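Local coordinates for iron-rich dpsA-homolog protein (Halobacterium salinarum, PDB 1TJO) that stores iron inside a hollow shell of twelve subunits and protects DNA from oxidative damage by oxidising ferrous iron and holding it as ferric mineral, at the interface of chains A and B and the interface of chains A and C. Coordinates in Å, arbitrary orientation; residue numbers count along the deposited sequence, not the author numbering. Chains: chain A/B/C, Iron-rich dpsA-homolog protein.

Contacts 1 and 3 belong to the same two-fold interface between chains A and B. Their C-alpha centres lie about 12 Å apart. Both draw on helix 24-54 and on helix 96-102 with the loop before it; B:Ser95 lies in contact 1 and A:Ser95 in contact 3. Contact 2 sets helices 146-169 and 115-142 of chain A against helix 60-87 and residues 19-20 of chain C, in an interface that is not an exact two-fold. It lies about 24 Å from contact 1 and 28 Å from contact 3, between C-alpha centres. In these patches chain A uses different helices for its two neighbours, in keeping with a closed dodecamer.

Contact 1: the interface of chains A and B. Residues chain A 43, 46, 96-97, 100; chain B 46, 95-97, 100.
A:His46 and B:His46 meet tip to tip at the two-fold axis between chains A and B. Their imidazole NE2 atoms, A:His46 NE2 and B:His46 NE2, are hydrogen-bonded at 2.8 Å. The bond is almost straight, 178° at the hydrogen. Which nitrogen gives the hydrogen is not seen. The rings meet edge to edge, their planes twisted by about 37°. Each ring also packs on the proline of the other chain: A:His46 CD2 lies 3.7 Å from B:Pro96 CG, and the twin contact is alike. The prolines meet each other through A:Pro96 CB and B:Pro96 CB at 3.8 Å.

Farther out, glutamine amides cap the starts of the partner's helix 96-102. A:Glu97 N donates to the side-chain oxygen B:Gln100 OE1 at 2.9 Å, and B:Glu97 N does the same to A:Gln100 OE1. In both bonds the donor sits above the amide plane. A:Gln100 CG is anti to the backbone N (chi1 -176°), and its extended chain carries OE1 across to the helix start. The same oxygen rests against B:Pro96 CD. One water joins A:Glu97 to the other amide: its oxygen is 2.8 Å from the carboxylate A:Glu97 OE1 and 3.0 Å from B:Gln100 NE2.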
loop_
_atom_site.group_PDB
_atom_site.type_symbol
_atom_site.label_atom_id
_atom_site.label_comp_id
_atom_site.label_asym_id
_atom_site.label_seq_id
_atom_site.Cartn_x
_atom_site.Cartn_y
_atom_site.Cartn_z
ATOM N N VAL A 43 -29.803 16.837 3.751
ATOM C CA VAL A 43 -30.531 17.248 2.561
ATOM C C VAL A 43 -29.547 17.535 1.414
ATOM O O VAL A 43 -29.770 17.107 0.300
ATOM C CB VAL A 43 -31.524 18.426 2.789
ATOM C CG1 VAL A 43 -32.674 17.971 3.693
ATOM C CG2 VAL A 43 -30.874 19.561 3.372
ATOM N N HIS A 46 -28.240 14.259 0.049
ATOM C CA HIS A 46 -29.192 13.563 -0.819
ATOM C C HIS A 46 -29.368 14.235 -2.181
ATOM O O HIS A 46 -29.551 13.563 -3.200
ATOM C CB HIS A 46 -30.535 13.380 -0.120
ATOM C CG HIS A 46 -30.554 12.166 0.738
ATOM N ND1 HIS A 46 -30.543 10.902 0.196
ATOM C CD2 HIS A 46 -30.530 12.003 2.089
ATOM C CE1 HIS A 46 -30.537 10.013 1.185
ATOM N NE2 HIS A 46 -30.518 10.653 2.332
ATOM N N PRO A 96 -35.256 10.097 7.533
ATOM C CA PRO A 96 -35.203 10.979 6.372
ATOM C C PRO A 96 -36.284 12.063 6.452
ATOM O O PRO A 96 -35.993 13.230 6.182
ATOM C CB PRO A 96 -35.469 10.030 5.216
ATOM C CG PRO A 96 -34.944 8.744 5.677
ATOM C CD PRO A 96 -35.307 8.671 7.128
ATOM N N GLU A 97 -37.497 11.679 6.820
ATOM C CA GLU A 97 -38.556 12.682 6.990
ATOM C C GLU A 97 -38.210 13.768 8.000
ATOM O O GLU A 97 -38.468 14.934 7.773
ATOM C CB GLU A 97 -39.873 11.989 7.373
ATOM C CG GLU A 97 -40.831 12.710 8.259
ATOM C CD GLU A 97 -41.925 11.740 8.715
ATOM O OE1 GLU A 97 -42.019 11.439 9.946
ATOM O OE2 GLU A 97 -42.626 11.219 7.806
ATOM N N GLN A 100 -35.372 16.215 6.594
ATOM C CA GLN A 100 -35.854 17.183 5.638
ATOM C C GLN A 100 -36.814 18.184 6.348
ATOM O O GLN A 100 -36.776 19.371 6.052
ATOM C CB GLN A 100 -36.525 16.514 4.454
ATOM C CG GLN A 100 -36.948 17.531 3.382
ATOM C CD GLN A 100 -37.312 16.903 2.068
ATOM O OE1 GLN A 100 -36.899 15.802 1.746
ATOM N NE2 GLN A 100 -38.117 17.600 1.301
ATOM N N HIS B 46 -30.423 5.137 6.942
ATOM C CA HIS B 46 -30.608 6.186 7.900
ATOM C C HIS B 46 -30.821 5.643 9.292
ATOM O O HIS B 46 -30.322 6.205 10.249
ATOM C CB HIS B 46 -31.667 7.188 7.438
ATOM C CG HIS B 46 -31.104 8.234 6.527
ATOM N ND1 HIS B 46 -30.279 9.243 6.983
ATOM C CD2 HIS B 46 -31.222 8.427 5.190
ATOM C CE1 HIS B 46 -29.917 10.011 5.967
ATOM N NE2 HIS B 46 -30.477 9.533 4.870
ATOM N N SER B 95 -35.107 12.839 -2.787
ATOM C CA SER B 95 -35.141 13.651 -1.574
ATOM C C SER B 95 -35.459 12.727 -0.359
ATOM O O SER B 95 -36.000 11.645 -0.505
ATOM C CB SER B 95 -36.154 14.772 -1.702
ATOM O OG SER B 95 -37.471 14.302 -1.523
ATOM N N PRO B 96 -35.009 13.108 0.832
ATOM C CA PRO B 96 -35.266 12.299 2.037
ATOM C C PRO B 96 -36.752 12.027 2.249
ATOM O O PRO B 96 -37.141 10.877 2.462
ATOM C CB PRO B 96 -34.642 13.137 3.182
ATOM C CG PRO B 96 -33.622 13.945 2.524
ATOM C CD PRO B 96 -34.124 14.245 1.104
ATOM N N GLU B 97 -37.581 13.050 2.108
ATOM C CA GLU B 97 -39.014 12.847 2.273
ATOM C C GLU B 97 -39.566 11.864 1.256
ATOM O O GLU B 97 -40.405 11.030 1.583
ATOM C CB GLU B 97 -39.802 14.171 2.152
ATOM C CG GLU B 97 -41.194 14.052 1.480
ATOM C CD GLU B 97 -41.434 15.200 0.550
ATOM O OE1 GLU B 97 -40.771 15.202 -0.514
ATOM O OE2 GLU B 97 -42.203 16.140 0.907
ATOM N N GLN B 100 -38.498 8.192 2.221
ATOM C CA GLN B 100 -39.291 7.602 3.313
ATOM C C GLN B 100 -40.754 7.348 2.900
ATOM O O GLN B 100 -41.334 6.280 3.229
ATOM C CB GLN B 100 -39.218 8.436 4.600
ATOM C CG GLN B 100 -39.855 7.689 5.790
ATOM C CD GLN B 100 -39.467 8.275 7.118
ATOM O OE1 GLN B 100 -38.471 9.003 7.219
ATOM N NE2 GLN B 100 -40.290 8.012 8.148
HETATM O O HOH W 1 -40.014 9.649 10.637
#

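Contact 2: the interface of chains A and C. Residues chain A 130, 160, 163-164; chain C 19-20, 84.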
loop_
_atom_site.group_PDB
_atom_site.type_symbol
_atom_site.label_atom_id
_atom_site.label_comp_id
_atom_site.label_asym_id
_atom_site.label_seq_id
_atom_site.Cartn_x
_atom_site.Cartn_y
_atom_site.Cartn_z
ATOM N N ILE A 130 -22.862 27.225 4.957
ATOM C CA ILE A 130 -21.603 27.889 5.212
ATOM C C ILE A 130 -21.849 29.072 6.154
ATOM O O ILE A 130 -21.143 29.218 7.124
ATOM C CB ILE A 130 -20.950 28.324 3.897
ATOM C CG1 ILE A 130 -20.259 27.112 3.231
ATOM C CG2 ILE A 130 -19.892 29.398 4.119
ATOM C CD1 ILE A 130 -20.023 27.321 1.838
ATOM N N GLU A 160 -16.641 24.555 2.048
ATOM C CA GLU A 160 -16.276 25.746 1.246
ATOM C C GLU A 160 -15.544 25.344 -0.011
ATOM O O GLU A 160 -15.756 25.936 -1.082
ATOM C CB GLU A 160 -15.510 26.805 2.043
ATOM C CG GLU A 160 -16.354 27.472 3.149
ATOM C CD GLU A 160 -15.762 28.793 3.622
ATOM O OE1 GLU A 160 -14.870 29.339 2.931
ATOM O OE2 GLU A 160 -16.185 29.284 4.696
ATOM N N ALA A 163 -18.220 24.100 -2.425
ATOM C CA ALA A 163 -19.031 25.231 -2.890
ATOM C C ALA A 163 -18.290 26.049 -3.940
ATOM O O ALA A 163 -18.847 26.449 -4.962
ATOM C CB ALA A 163 -19.422 26.108 -1.740
ATOM N N HIS A 164 -17.027 26.280 -3.681
ATOM C CA HIS A 164 -16.150 27.003 -4.609
ATOM C C HIS A 164 -16.022 26.260 -5.950
ATOM O O HIS A 164 -16.037 26.912 -6.999
ATOM C CB HIS A 164 -14.784 27.243 -3.962
ATOM C CG HIS A 164 -13.739 27.660 -4.922
ATOM N ND1 HIS A 164 -12.753 26.805 -5.359
ATOM C CD2 HIS A 164 -13.565 28.823 -5.587
ATOM C CE1 HIS A 164 -11.990 27.444 -6.230
ATOM N NE2 HIS A 164 -12.464 28.665 -6.391
ATOM N N ALA C 19 -20.869 32.042 -3.721
ATOM C CA ALA C 19 -20.949 30.661 -3.261
ATOM C C ALA C 19 -20.521 30.580 -1.799
ATOM O O ALA C 19 -21.132 29.852 -1.011
ATOM C CB ALA C 19 -20.120 29.740 -4.113
ATOM N N LEU C 20 -19.495 31.341 -1.444
ATOM C CA LEU C 20 -18.963 31.307 -0.094
ATOM C C LEU C 20 -19.606 32.390 0.780
ATOM O O LEU C 20 -19.247 32.529 1.914
ATOM C CB LEU C 20 -17.447 31.496 -0.098
ATOM C CG LEU C 20 -16.725 30.465 -0.958
ATOM C CD1 LEU C 20 -15.253 30.663 -0.949
ATOM C CD2 LEU C 20 -17.104 29.054 -0.485
ATOM N N ARG C 84 -7.012 30.278 -1.830
ATOM C CA ARG C 84 -7.942 31.015 -0.986
ATOM C C ARG C 84 -8.142 32.424 -1.548
ATOM O O ARG C 84 -9.251 32.905 -1.611
ATOM C CB ARG C 84 -7.469 31.067 0.450
ATOM C CG ARG C 84 -8.542 31.479 1.423
ATOM C CD ARG C 84 -9.780 30.600 1.410
ATOM N NE ARG C 84 -10.774 31.057 2.398
ATOM C CZ ARG C 84 -12.026 30.613 2.437
ATOM N NH1 ARG C 84 -12.418 29.679 1.583
ATOM N NH2 ARG C 84 -12.891 31.096 3.335
#
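C:Arg84 and A:Glu160 form the charged part of this contact between chains A and C. The outer edge of the guanidinium turns both terminal nitrogens, NH1 and NH2, onto the same carboxylate oxygen. C:Arg84 NH2 is 2.7 Å from A:Glu160 OE1, in a salt bridge that is also a hydrogen bond. C:Arg84 NH1 donates to A:Glu160 OE1 at 2.8 Å. Both bonds are bent, as expected when two N-H groups share one acceptor. NH2 arrives on the syn side of OE1, and NH1 nearly along the C-O axis. The side chains cross at about a right angle, yet their flat ends are nearly coplanar, 29° apart.

The apolar part centres on C:Leu20. Its CD2 methyl lies against helix 146-169, 3.7 Å from A:Glu160 CB and 4.0 Å from A:Ala163 CB. It also touches the backbone oxygen A:Glu160 O at 3.4 Å. C:Leu20 CD1 is anti to CA (chi2 -180°), leaving CD2 as the branch that meets this helix. C:Ala19 CB packs beside A:Ala163 O at 3.6 Å, and A:Ile130 borders the leucine from helix 115-142.

The patch links helix 146-169 to the segment before helix 24-54 and to helix 60-87 of the neighbour. It helps close the shell, next to A:His164, a residue of the iron translocation path.

Contact 3: the interface of chains A and B. Residues chain A 11, 91-95, 98; chain B 50, 53, 110.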
loop_
_atom_site.group_PDB
_atom_site.type_symbol
_atom_site.label_atom_id
_atom_site.label_comp_id
_atom_site.label_asym_id
_atom_site.label_seq_id
_atom_site.Cartn_x
_atom_site.Cartn_y
_atom_site.Cartn_z
ATOM N N ALA A 11 -36.352 12.319 21.897
ATOM C CA ALA A 11 -35.932 13.319 20.922
ATOM C C ALA A 11 -36.121 14.711 21.495
ATOM O O ALA A 11 -37.151 14.987 22.149
ATOM C CB ALA A 11 -36.745 13.193 19.680
ATOM N N VAL A 91 -30.079 14.049 21.020
ATOM C CA VAL A 91 -30.553 13.058 20.073
ATOM C C VAL A 91 -30.470 13.578 18.641
ATOM O O VAL A 91 -31.195 14.466 18.241
ATOM C CB VAL A 91 -32.035 12.673 20.403
ATOM C CG1 VAL A 91 -32.575 11.689 19.418
ATOM C CG2 VAL A 91 -32.132 12.109 21.779
ATOM N N PRO A 92 -29.554 13.056 17.845
ATOM C CA PRO A 92 -29.407 13.571 16.491
ATOM C C PRO A 92 -30.613 13.257 15.632
ATOM O O PRO A 92 -31.187 12.163 15.707
ATOM C CB PRO A 92 -28.174 12.877 15.977
ATOM C CG PRO A 92 -28.018 11.688 16.833
ATOM C CD PRO A 92 -28.602 11.981 18.155
ATOM N N HIS A 93 -31.010 14.185 14.778
ATOM C CA HIS A 93 -32.152 13.907 13.887
ATOM C C HIS A 93 -31.759 12.708 13.027
ATOM O O HIS A 93 -30.606 12.666 12.569
ATOM C CB HIS A 93 -32.469 15.082 12.980
ATOM C CG HIS A 93 -32.851 16.346 13.690
ATOM N ND1 HIS A 93 -33.732 16.396 14.757
ATOM C CD2 HIS A 93 -32.434 17.618 13.487
ATOM C CE1 HIS A 93 -33.858 17.655 15.153
ATOM N NE2 HIS A 93 -33.076 18.415 14.404
ATOM N N ALA A 94 -32.690 11.767 12.784
ATOM C CA ALA A 94 -32.320 10.512 12.176
ATOM C C ALA A 94 -33.098 10.121 10.940
ATOM O O ALA A 94 -32.492 9.789 9.909
ATOM C CB ALA A 94 -32.380 9.417 13.222
ATOM N N SER A 95 -34.424 10.084 11.028
ATOM C CA SER A 95 -35.192 9.591 9.885
ATOM C C SER A 95 -35.131 10.577 8.754
ATOM O O SER A 95 -34.993 11.761 8.985
ATOM C CB SER A 95 -36.672 9.336 10.262
ATOM O OG SER A 95 -37.432 10.520 10.466
ATOM N N THR A 98 -37.670 13.360 9.137
ATOM C CA THR A 98 -37.198 14.284 10.135
ATOM C C THR A 98 -36.100 15.209 9.668
ATOM O O THR A 98 -36.156 16.377 9.876
ATOM C CB THR A 98 -36.693 13.517 11.358
ATOM O OG1 THR A 98 -37.798 12.833 11.962
ATOM C CG2 THR A 98 -36.209 14.468 12.420
ATOM N N LYS B 50 -28.521 5.912 12.642
ATOM C CA LYS B 50 -29.110 6.268 13.939
ATOM C C LYS B 50 -28.616 5.365 15.003
ATOM O O LYS B 50 -28.130 5.840 16.035
ATOM C CB LYS B 50 -30.615 6.135 13.876
ATOM C CG LYS B 50 -31.310 6.532 15.151
ATOM C CD LYS B 50 -32.761 6.147 15.091
ATOM C CE LYS B 50 -33.450 6.447 16.419
ATOM N NZ LYS B 50 -34.968 6.381 16.337
ATOM N N TRP B 53 -24.898 5.853 15.738
ATOM C CA TRP B 53 -24.610 7.052 16.540
ATOM C C TRP B 53 -24.932 6.847 18.003
ATOM O O TRP B 53 -24.195 7.342 18.887
ATOM C CB TRP B 53 -25.408 8.236 16.010
ATOM C CG TRP B 53 -25.087 8.668 14.622
ATOM C CD1 TRP B 53 -23.869 8.591 13.954
ATOM C CD2 TRP B 53 -26.013 9.245 13.691
ATOM N NE1 TRP B 53 -24.031 9.075 12.681
ATOM C CE2 TRP B 53 -25.311 9.501 12.493
ATOM C CE3 TRP B 53 -27.351 9.605 13.763
ATOM C CZ2 TRP B 53 -25.925 10.052 11.357
ATOM C CZ3 TRP B 53 -27.951 10.171 12.651
ATOM C CH2 TRP B 53 -27.233 10.417 11.479
ATOM N N GLU B 110 -38.510 9.229 16.384
ATOM C CA GLU B 110 -37.237 9.888 16.709
ATOM C C GLU B 110 -36.685 9.652 18.112
ATOM O O GLU B 110 -35.554 10.093 18.410
ATOM C CB GLU B 110 -37.302 11.367 16.439
ATOM C CG GLU B 110 -37.315 11.673 14.966
ATOM C CD GLU B 110 -36.034 11.259 14.266
ATOM O OE1 GLU B 110 -36.115 10.370 13.387
ATOM O OE2 GLU B 110 -34.960 11.809 14.609
HETATM O O HOH W 2 -35.086 14.287 16.070
HETATM O O HOH W 3 -38.695 9.168 12.966
#
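This is a two-fold subunit interface, in which an acidic side chain of one chain is held by a backbone loop of the other, and it helps join subunits into the dodecamer. B:Glu110 reaches into the A loop 91-95 with both carboxylate oxygens. A:Ala94 N donates to B:Glu110 OE2 at 2.9 Å, and A:Ser95 N to B:Glu110 OE1 at 2.9 Å. Each N-H comes in on the syn side, somewhat out of the carboxylate plane. The chain is bent at chi2 (-64°), which brings the carboxylate back to these amides.

A:Thr98 meets the group tip to tip, its CG2 3.7 Å from B:Glu110 CD. A:Ser95 OG is hydrogen-bonded to A:Thr98 OG1 at 2.8 Å and accepts from A:Thr98 N, which would limit its turning. One water links A:His93 ND1 to B:Glu110 OE2; another joins A:Ser95 OG to B:Glu110 OE1. At B:Glu110, an alanine would probably leave the amides of A:Ala94 and A:Ser95 without their acceptor and strip both waters of a partner.

Apolar contacts flank the loop: A:Ala94 CB lies 3.6 Å from B:Lys50 CG, and A:Pro92 CG 3.8 Å from B:Trp53 CE3. B:Trp53 belongs to the iron translocation path. The site fastens the subunit pair beside a residue that serves iron passage.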